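Local coordinates for protein paraflagellar rod component (Trypanosoma brucei, PDB 2Q0X) that is of unknown function but adopts the alpha/beta-hydrolase fold and is probably a component of the paraflagellar rod, at residues R9-Y21 against Y25-A37. Residues are numbered along the deposited sequence; the frame is centred on the assembly and turned at random. Where two conformers were deposited one is given.
Sequences RPEPVQGHLFTYY and YCKIPVFMMNMDA
F18 lays one ring face over V30, whose CB stands 4.0 Å from the F18 ring centroid in a CH-pi contact offset toward the rim. A chi1 of 73° puts F18 CG between the backbone N and the carbonyl carbon, and the ring lies alongside V30, pointing the same way. M32 meets the same ring at its edge: the chain crosses F18 at about a right angle and brings SD to 3.6 Å from F18 CE1, a Met-aromatic contact. Y20, at the next hydrogen-bonded pair and on the same face, is turned in the same way. One face of its ring receives I28 CB, while V30 CG2 lies in the ring plane at the edge, 3.5 Å from Y20 CE1. I28 CD1 continues to the phenol end of Y20, whose hydroxyl is hydrogen-bonded to the D93 carbonyl of helix 87-104. That helix covers this face of the sheet, with L97 against F18, Y20 and V30. The two strands form the antiparallel hairpin that opens the mixed sheet of the alpha/beta-hydrolase fold; F18-V30 is a hydrogen-bonded pair, with V30 N to F18 O at 2.8 Å. Strand 13-21 is outermost in its own chain, and residues V13 to L17 pair antiparallel with a strand of the second subunit, carrying the sheet across the interface. On the other face, F31 CG stands opposite the backbone N (chi1 -174°) and the ring swings back against the G15 backbone, F31 CZ 3.4 Å from G15 CA; L17 CD1 sits at the ring edge. M33 sets CE 3.7 Å from V13 CB. Near the hairpin turn, K27 runs beside Y21, CG over the ring face and CE 3.2 Å from Y21 OH; K27 NZ salt-bridges D55 and hydrogen-bonds the S53 carbonyl, both of the second subunit.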
ATOM      1  N   ARG A   9      -4.240  16.524 -14.103  1.00 33.12           N
ATOM      2  CA  ARG A   9      -4.200  15.121 -13.726  1.00 32.95           C
ATOM      3  C   ARG A   9      -5.566  14.426 -13.884  1.00 32.54           C
ATOM      4  O   ARG A   9      -6.589  15.097 -14.032  1.00 32.49           O
ATOM      5  CB  ARG A   9      -3.615  14.964 -12.316  1.00 33.04           C
ATOM      6  CG  ARG A   9      -4.354  15.667 -11.187  1.00 33.17           C
ATOM      7  CD  ARG A   9      -3.757  15.300  -9.802  1.00 33.06           C
ATOM      8  NE  ARG A   9      -3.737  13.844  -9.543  1.00 32.43           N
ATOM      9  CZ  ARG A   9      -2.729  13.023  -9.838  1.00 31.75           C
ATOM     10  NH1 ARG A   9      -1.628  13.475 -10.411  1.00 31.38           N
ATOM     11  NH2 ARG A   9      -2.825  11.727  -9.568  1.00 31.85           N
ATOM     12  N   PRO A  10      -5.573  13.080 -13.897  1.00 32.02           N
ATOM     13  CA  PRO A  10      -6.773  12.305 -14.218  1.00 31.74           C
ATOM     14  C   PRO A  10      -7.953  12.415 -13.248  1.00 31.41           C
ATOM     15  O   PRO A  10      -7.773  12.457 -12.027  1.00 31.54           O
ATOM     16  CB  PRO A  10      -6.272  10.858 -14.200  1.00 31.75           C
ATOM     17  CG  PRO A  10      -4.813  10.928 -14.269  1.00 31.93           C
ATOM     18  CD  PRO A  10      -4.426  12.198 -13.627  1.00 32.11           C
ATOM     19  N   GLU A  11      -9.156  12.418 -13.810  1.00 30.80           N
ATOM     20  CA  GLU A  11     -10.361  12.212 -13.036  1.00 30.44           C
ATOM     21  C   GLU A  11     -10.332  10.837 -12.372  1.00 29.97           C
ATOM     22  O   GLU A  11      -9.633   9.937 -12.834  1.00 29.86           O
ATOM     23  CB  GLU A  11     -11.593  12.316 -13.940  1.00 30.65           C
ATOM     24  CG  GLU A  11     -11.904  13.739 -14.439  1.00 30.84           C
ATOM     25  CD  GLU A  11     -12.285  14.695 -13.322  1.00 32.05           C
ATOM     26  OE1 GLU A  11     -12.080  15.917 -13.488  1.00 33.34           O
ATOM     27  OE2 GLU A  11     -12.802  14.245 -12.274  1.00 32.84           O
ATOM     28  N   PRO A  12     -11.093  10.663 -11.278  1.00 29.54           N
ATOM     29  CA  PRO A  12     -11.206   9.329 -10.688  1.00 29.19           C
ATOM     30  C   PRO A  12     -11.730   8.324 -11.708  1.00 29.03           C
ATOM     31  O   PRO A  12     -12.606   8.671 -12.510  1.00 28.78           O
ATOM     32  CB  PRO A  12     -12.212   9.534  -9.546  1.00 29.04           C
ATOM     33  CG  PRO A  12     -12.096  10.930  -9.213  1.00 29.15           C
ATOM     34  CD  PRO A  12     -11.877  11.643 -10.516  1.00 29.23           C
ATOM     35  N   VAL A  13     -11.192   7.101 -11.683  1.00 28.66           N
ATOM     36  CA  VAL A  13     -11.612   6.062 -12.625  1.00 28.65           C
ATOM     37  C   VAL A  13     -12.426   4.996 -11.924  1.00 28.66           C
ATOM     38  O   VAL A  13     -12.157   4.634 -10.771  1.00 28.85           O
ATOM     39  CB  VAL A  13     -10.422   5.373 -13.369  1.00 28.53           C
ATOM     40  CG1 VAL A  13      -9.741   6.352 -14.302  1.00 28.04           C
ATOM     41  CG2 VAL A  13      -9.418   4.756 -12.378  1.00 28.66           C
ATOM     42  N   GLN A  14     -13.424   4.496 -12.642  1.00 28.42           N
ATOM     43  CA  GLN A  14     -14.299   3.448 -12.144  1.00 28.27           C
ATOM     44  C   GLN A  14     -13.648   2.076 -12.356  1.00 28.23           C
ATOM     45  O   GLN A  14     -12.952   1.821 -13.356  1.00 28.07           O
ATOM     46  CB  GLN A  14     -15.650   3.510 -12.873  1.00 28.13           C
ATOM     47  CG  GLN A  14     -16.764   2.717 -12.226  1.00 28.00           C
ATOM     48  CD  GLN A  14     -18.069   2.861 -12.969  1.00 28.61           C
ATOM     49  OE1 GLN A  14     -18.130   2.612 -14.173  1.00 30.60           O
ATOM     50  NE2 GLN A  14     -19.128   3.256 -12.262  1.00 27.93           N
ATOM     51  N   GLY A  15     -13.910   1.182 -11.417  1.00 28.21           N
ATOM     52  CA  GLY A  15     -13.391  -0.183 -11.491  1.00 28.15           C
ATOM     53  C   GLY A  15     -13.925  -0.944 -10.306  1.00 27.89           C
ATOM     54  O   GLY A  15     -14.738  -0.417  -9.554  1.00 27.16           O
ATOM     55  N   HIS A  16     -13.459  -2.180 -10.155  1.00 27.86           N
ATOM     56  CA  HIS A  16     -13.895  -3.053  -9.076  1.00 27.86           C
ATOM     57  C   HIS A  16     -12.715  -3.389  -8.190  1.00 27.51           C
ATOM     58  O   HIS A  16     -11.647  -3.691  -8.673  1.00 28.07           O
ATOM     59  CB  HIS A  16     -14.523  -4.329  -9.625  1.00 28.15           C
ATOM     60  CG  HIS A  16     -15.945  -4.162 -10.067  1.00 27.82           C
ATOM     61  ND1 HIS A  16     -16.286  -3.527 -11.237  1.00 28.66           N
ATOM     62  CD2 HIS A  16     -17.107  -4.562  -9.504  1.00 28.34           C
ATOM     63  CE1 HIS A  16     -17.600  -3.532 -11.375  1.00 28.85           C
ATOM     64  NE2 HIS A  16     -18.124  -4.150 -10.332  1.00 28.76           N
ATOM     65  N   LEU A  17     -12.913  -3.311  -6.884  1.00 27.32           N
ATOM     66  CA  LEU A  17     -11.842  -3.562  -5.937  1.00 27.23           C
ATOM     67  C   LEU A  17     -12.168  -4.829  -5.161  1.00 27.26           C
ATOM     68  O   LEU A  17     -13.295  -5.018  -4.714  1.00 27.53           O
ATOM     69  CB  LEU A  17     -11.688  -2.400  -4.960  1.00 26.88           C
ATOM     70  CG  LEU A  17     -10.447  -2.425  -4.062  1.00 26.94           C
ATOM     71  CD1 LEU A  17      -9.186  -2.113  -4.866  1.00 25.81           C
ATOM     72  CD2 LEU A  17     -10.633  -1.443  -2.922  1.00 26.83           C
ATOM     73  N   PHE A  18     -11.175  -5.689  -5.002  1.00 27.42           N
ATOM     74  CA  PHE A  18     -11.269  -6.756  -4.032  1.00 27.57           C
ATOM     75  C   PHE A  18      -9.921  -7.019  -3.407  1.00 27.53           C
ATOM     76  O   PHE A  18      -8.917  -6.411  -3.792  1.00 27.68           O
ATOM     77  CB  PHE A  18     -11.852  -8.027  -4.662  1.00 27.68           C
ATOM     78  CG  PHE A  18     -10.922  -8.741  -5.586  1.00 27.54           C
ATOM     79  CD1 PHE A  18     -10.764  -8.317  -6.885  1.00 27.74           C
ATOM     80  CD2 PHE A  18     -10.221  -9.857  -5.157  1.00 27.70           C
ATOM     81  CE1 PHE A  18      -9.916  -8.976  -7.748  1.00 27.88           C
ATOM     82  CE2 PHE A  18      -9.360 -10.516  -6.008  1.00 28.06           C
ATOM     83  CZ  PHE A  18      -9.214 -10.072  -7.321  1.00 28.26           C
ATOM     84  N   THR A  19      -9.919  -7.894  -2.402  1.00 27.22           N
ATOM     85  CA  THR A  19      -8.689  -8.336  -1.769  1.00 26.98           C
ATOM     86  C   THR A  19      -8.637  -9.874  -1.765  1.00 27.14           C
ATOM     87  O   THR A  19      -9.666 -10.539  -1.743  1.00 26.75           O
ATOM     88  CB  THR A  19      -8.570  -7.799  -0.329  1.00 26.83           C
ATOM     89  OG1 THR A  19      -9.583  -8.389   0.477  1.00 26.69           O
ATOM     90  CG2 THR A  19      -8.726  -6.260  -0.272  1.00 26.25           C
ATOM     91  N   TYR A  20      -7.439 -10.436  -1.822  1.00 27.38           N
ATOM     92  CA  TYR A  20      -7.286 -11.867  -1.588  1.00 27.64           C
ATOM     93  C   TYR A  20      -6.275 -12.070  -0.475  1.00 28.44           C
ATOM     94  O   TYR A  20      -5.343 -11.278  -0.319  1.00 28.21           O
ATOM     95  CB  TYR A  20      -6.918 -12.621  -2.874  1.00 27.16           C
ATOM     96  CG  TYR A  20      -5.563 -12.276  -3.459  1.00 26.57           C
ATOM     97  CD1 TYR A  20      -5.375 -11.094  -4.168  1.00 25.50           C
ATOM     98  CD2 TYR A  20      -4.477 -13.148  -3.314  1.00 25.82           C
ATOM     99  CE1 TYR A  20      -4.140 -10.777  -4.719  1.00 26.09           C
ATOM    100  CE2 TYR A  20      -3.243 -12.839  -3.835  1.00 26.23           C
ATOM    101  CZ  TYR A  20      -3.076 -11.643  -4.553  1.00 26.46           C
ATOM    102  OH  TYR A  20      -1.854 -11.320  -5.102  1.00 25.51           O
ATOM    103  N   TYR A  21      -6.499 -13.113   0.317  1.00 29.77           N
ATOM    104  CA  TYR A  21      -5.699 -13.369   1.514  1.00 30.97           C
ATOM    105  C   TYR A  21      -4.358 -13.972   1.142  1.00 31.59           C
ATOM    106  O   TYR A  21      -4.285 -15.011   0.487  1.00 31.57           O
ATOM    107  CB  TYR A  21      -6.413 -14.320   2.487  1.00 31.47           C
ATOM    108  CG  TYR A  21      -7.349 -13.655   3.467  1.00 32.07           C
ATOM    109  CD1 TYR A  21      -6.903 -13.248   4.724  1.00 32.57           C
ATOM    110  CD2 TYR A  21      -8.690 -13.463   3.156  1.00 32.84           C
ATOM    111  CE1 TYR A  21      -7.767 -12.641   5.643  1.00 32.90           C
ATOM    112  CE2 TYR A  21      -9.570 -12.859   4.072  1.00 32.87           C
ATOM    113  CZ  TYR A  21      -9.110 -12.452   5.310  1.00 32.80           C
ATOM    114  OH  TYR A  21      -9.993 -11.854   6.202  1.00 32.33           O
ATOM    115  N   TYR A  25      -3.414 -11.920   8.099  1.00 32.22           N
ATOM    116  CA  TYR A  25      -3.063 -10.583   8.588  1.00 31.89           C
ATOM    117  C   TYR A  25      -2.839  -9.591   7.446  1.00 31.60           C
ATOM    118  O   TYR A  25      -3.081  -8.399   7.620  1.00 31.79           O
ATOM    119  CB  TYR A  25      -1.806 -10.638   9.462  1.00 31.84           C
ATOM    120  CG  TYR A  25      -2.016 -11.284  10.818  1.00 31.81           C
ATOM    121  CD1 TYR A  25      -2.865 -10.705  11.766  1.00 31.85           C
ATOM    122  CD2 TYR A  25      -1.350 -12.459  11.163  1.00 31.70           C
ATOM    123  CE1 TYR A  25      -3.054 -11.291  13.009  1.00 31.64           C
ATOM    124  CE2 TYR A  25      -1.531 -13.048  12.396  1.00 31.64           C
ATOM    125  CZ  TYR A  25      -2.382 -12.463  13.315  1.00 31.71           C
ATOM    126  OH  TYR A  25      -2.555 -13.056  14.538  1.00 31.63           O
ATOM    127  N   CYS A  26      -2.357 -10.086   6.305  1.00 31.20           N
ATOM    128  CA  CYS A  26      -2.130  -9.267   5.116  0.50 30.87           C
ATOM    129  C   CYS A  26      -3.114  -9.675   4.012  1.00 30.65           C
ATOM    130  O   CYS A  26      -3.135 -10.839   3.582  1.00 30.88           O
ATOM    131  CB  CYS A  26      -0.692  -9.416   4.580  0.50 30.79           C
ATOM    132  SG  CYS A  26       0.630  -9.861   5.760  0.50 30.90           S
ATOM    133  N   LYS A  27      -3.925  -8.725   3.563  1.00 29.74           N
ATOM    134  CA  LYS A  27      -4.759  -8.918   2.389  1.00 28.85           C
ATOM    135  C   LYS A  27      -4.164  -8.039   1.322  1.00 27.57           C
ATOM    136  O   LYS A  27      -3.618  -6.976   1.630  1.00 27.35           O
ATOM    137  CB  LYS A  27      -6.187  -8.460   2.618  1.00 29.09           C
ATOM    138  CG  LYS A  27      -6.863  -9.029   3.813  1.00 29.76           C
ATOM    139  CD  LYS A  27      -8.261  -8.411   3.909  1.00 30.32           C
ATOM    140  CE  LYS A  27      -9.074  -9.064   4.998  1.00 30.48           C
ATOM    141  NZ  LYS A  27     -10.501  -8.642   4.973  1.00 30.98           N
ATOM    142  N   ILE A  28      -4.286  -8.491   0.079  1.00 26.24           N
ATOM    143  CA  ILE A  28      -3.718  -7.819  -1.074  1.00 25.31           C
ATOM    144  C   ILE A  28      -4.858  -7.238  -1.917  1.00 24.72           C
ATOM    145  O   ILE A  28      -5.697  -7.987  -2.427  1.00 24.35           O
ATOM    146  CB  ILE A  28      -2.886  -8.804  -1.927  1.00 25.21           C
ATOM    147  CG1 ILE A  28      -1.802  -9.479  -1.065  1.00 24.95           C
ATOM    148  CG2 ILE A  28      -2.272  -8.089  -3.097  1.00 24.79           C
ATOM    149  CD1 ILE A  28      -1.200 -10.711  -1.703  1.00 25.04           C
ATOM    150  N   PRO A  29      -4.915  -5.903  -2.030  1.00 24.02           N
ATOM    151  CA  PRO A  29      -5.860  -5.253  -2.913  1.00 23.55           C
ATOM    152  C   PRO A  29      -5.546  -5.371  -4.392  1.00 22.69           C
ATOM    153  O   PRO A  29      -4.387  -5.258  -4.821  1.00 22.97           O
ATOM    154  CB  PRO A  29      -5.780  -3.775  -2.512  1.00 23.48           C
ATOM    155  CG  PRO A  29      -5.084  -3.740  -1.255  1.00 24.34           C
ATOM    156  CD  PRO A  29      -4.151  -4.911  -1.263  1.00 24.33           C
ATOM    157  N   VAL A  30      -6.609  -5.555  -5.144  1.00 21.93           N
ATOM    158  CA  VAL A  30      -6.564  -5.710  -6.575  1.00 21.56           C
ATOM    159  C   VAL A  30      -7.657  -4.814  -7.142  1.00 21.32           C
ATOM    160  O   VAL A  30      -8.816  -4.915  -6.747  1.00 21.08           O
ATOM    161  CB  VAL A  30      -6.832  -7.190  -7.015  1.00 21.27           C
ATOM    162  CG1 VAL A  30      -6.709  -7.309  -8.516  1.00 20.44           C
ATOM    163  CG2 VAL A  30      -5.891  -8.191  -6.291  1.00 20.22           C
ATOM    164  N   PHE A  31      -7.278  -3.942  -8.055  1.00 21.44           N
ATOM    165  CA  PHE A  31      -8.219  -3.057  -8.734  1.00 22.12           C
ATOM    166  C   PHE A  31      -8.318  -3.460 -10.206  1.00 22.72           C
ATOM    167  O   PHE A  31      -7.336  -3.375 -10.931  1.00 22.47           O
ATOM    168  CB  PHE A  31      -7.746  -1.604  -8.636  1.00 21.93           C
ATOM    169  CG  PHE A  31      -8.723  -0.615  -9.183  1.00 21.56           C
ATOM    170  CD1 PHE A  31      -8.431   0.112 -10.313  1.00 21.84           C
ATOM    171  CD2 PHE A  31      -9.943  -0.395  -8.535  1.00 21.75           C
ATOM    172  CE1 PHE A  31      -9.349   1.035 -10.809  1.00 22.22           C
ATOM    173  CE2 PHE A  31     -10.850   0.502  -9.028  1.00 22.28           C
ATOM    174  CZ  PHE A  31     -10.552   1.224 -10.163  1.00 22.00           C
ATOM    175  N   MET A  32      -9.514  -3.874 -10.628  1.00 23.80           N
ATOM    176  CA  MET A  32      -9.778  -4.286 -12.009  1.00 25.00           C
ATOM    177  C   MET A  32     -10.611  -3.231 -12.768  1.00 24.96           C
ATOM    178  O   MET A  32     -11.581  -2.707 -12.237  1.00 24.46           O
ATOM    179  CB  MET A  32     -10.562  -5.587 -12.015  1.00 25.04           C
ATOM    180  CG  MET A  32     -10.083  -6.621 -10.994  1.00 26.20           C
ATOM    181  SD  MET A  32     -11.007  -8.157 -11.103  1.00 27.62           S
ATOM    182  CE  MET A  32     -12.622  -7.678 -10.552  1.00 26.79           C
ATOM    183  N   MET A  33     -10.240  -2.972 -14.022  1.00 25.35           N
ATOM    184  CA  MET A  33     -10.989  -2.059 -14.895  1.00 25.84           C
ATOM    185  C   MET A  33     -11.356  -2.775 -16.182  1.00 26.18           C
ATOM    186  O   MET A  33     -10.521  -3.489 -16.753  1.00 26.17           O
ATOM    187  CB  MET A  33     -10.164  -0.819 -15.241  1.00 25.64           C
ATOM    188  CG  MET A  33      -9.776  -0.022 -14.042  1.00 25.65           C
ATOM    189  SD  MET A  33      -8.535   1.198 -14.413  1.00 25.70           S
ATOM    190  CE  MET A  33      -9.512   2.361 -15.307  1.00 24.89           C
ATOM    191  N   ASN A  34     -12.601  -2.602 -16.615  1.00 26.70           N
ATOM    192  CA  ASN A  34     -13.042  -3.046 -17.941  1.00 27.47           C
ATOM    193  C   ASN A  34     -12.949  -4.548 -18.135  1.00 28.25           C
ATOM    194  O   ASN A  34     -12.375  -5.037 -19.101  1.00 27.46           O
ATOM    195  CB  ASN A  34     -12.252  -2.301 -19.030  1.00 27.61           C
ATOM    196  CG  ASN A  34     -12.338  -0.782 -18.853  1.00 27.25           C
ATOM    197  OD1 ASN A  34     -13.429  -0.247 -18.651  1.00 25.88           O
ATOM    198  ND2 ASN A  34     -11.189  -0.097 -18.882  1.00 26.54           N
ATOM    199  N   MET A  35     -13.557  -5.264 -17.192  1.00 29.47           N
ATOM    200  CA  MET A  35     -13.533  -6.715 -17.168  1.00 30.40           C
ATOM    201  C   MET A  35     -14.569  -7.331 -18.101  1.00 30.78           C
ATOM    202  O   MET A  35     -14.760  -8.533 -18.082  1.00 31.15           O
ATOM    203  CB  MET A  35     -13.763  -7.213 -15.734  1.00 30.77           C
ATOM    204  CG  MET A  35     -12.697  -6.757 -14.749  1.00 31.58           C
ATOM    205  SD  MET A  35     -11.067  -7.430 -15.141  1.00 32.78           S
ATOM    206  CE  MET A  35     -11.245  -9.129 -14.534  1.00 32.11           C
ATOM    207  N   ASP A  36     -15.246  -6.510 -18.900  1.00 31.23           N
ATOM    208  CA  ASP A  36     -16.027  -7.004 -20.045  1.00 31.44           C
ATOM    209  C   ASP A  36     -15.149  -7.773 -21.041  1.00 30.94           C
ATOM    210  O   ASP A  36     -15.622  -8.695 -21.704  1.00 30.99           O
ATOM    211  CB  ASP A  36     -16.792  -5.861 -20.752  1.00 31.88           C
ATOM    212  CG  ASP A  36     -16.032  -4.516 -20.727  1.00 33.44           C
ATOM    213  OD1 ASP A  36     -15.544  -4.085 -21.804  1.00 35.76           O
ATOM    214  OD2 ASP A  36     -15.926  -3.897 -19.636  1.00 33.18           O
ATOM    215  N   ALA A  37     -13.869  -7.416 -21.134  1.00 30.38           N
ATOM    216  CA  ALA A  37     -12.954  -8.138 -22.012  1.00 29.99           C
ATOM    217  C   ALA A  37     -12.716  -9.556 -21.448  1.00 29.35           C
ATOM    218  O   ALA A  37     -13.126  -9.861 -20.312  1.00 29.75           O
ATOM    219  CB  ALA A  37     -11.653  -7.383 -22.154  1.00 30.13           C
TER
HETATM  220  O   HOH W   1     -14.082  -0.596 -15.117  1.00 49.31           O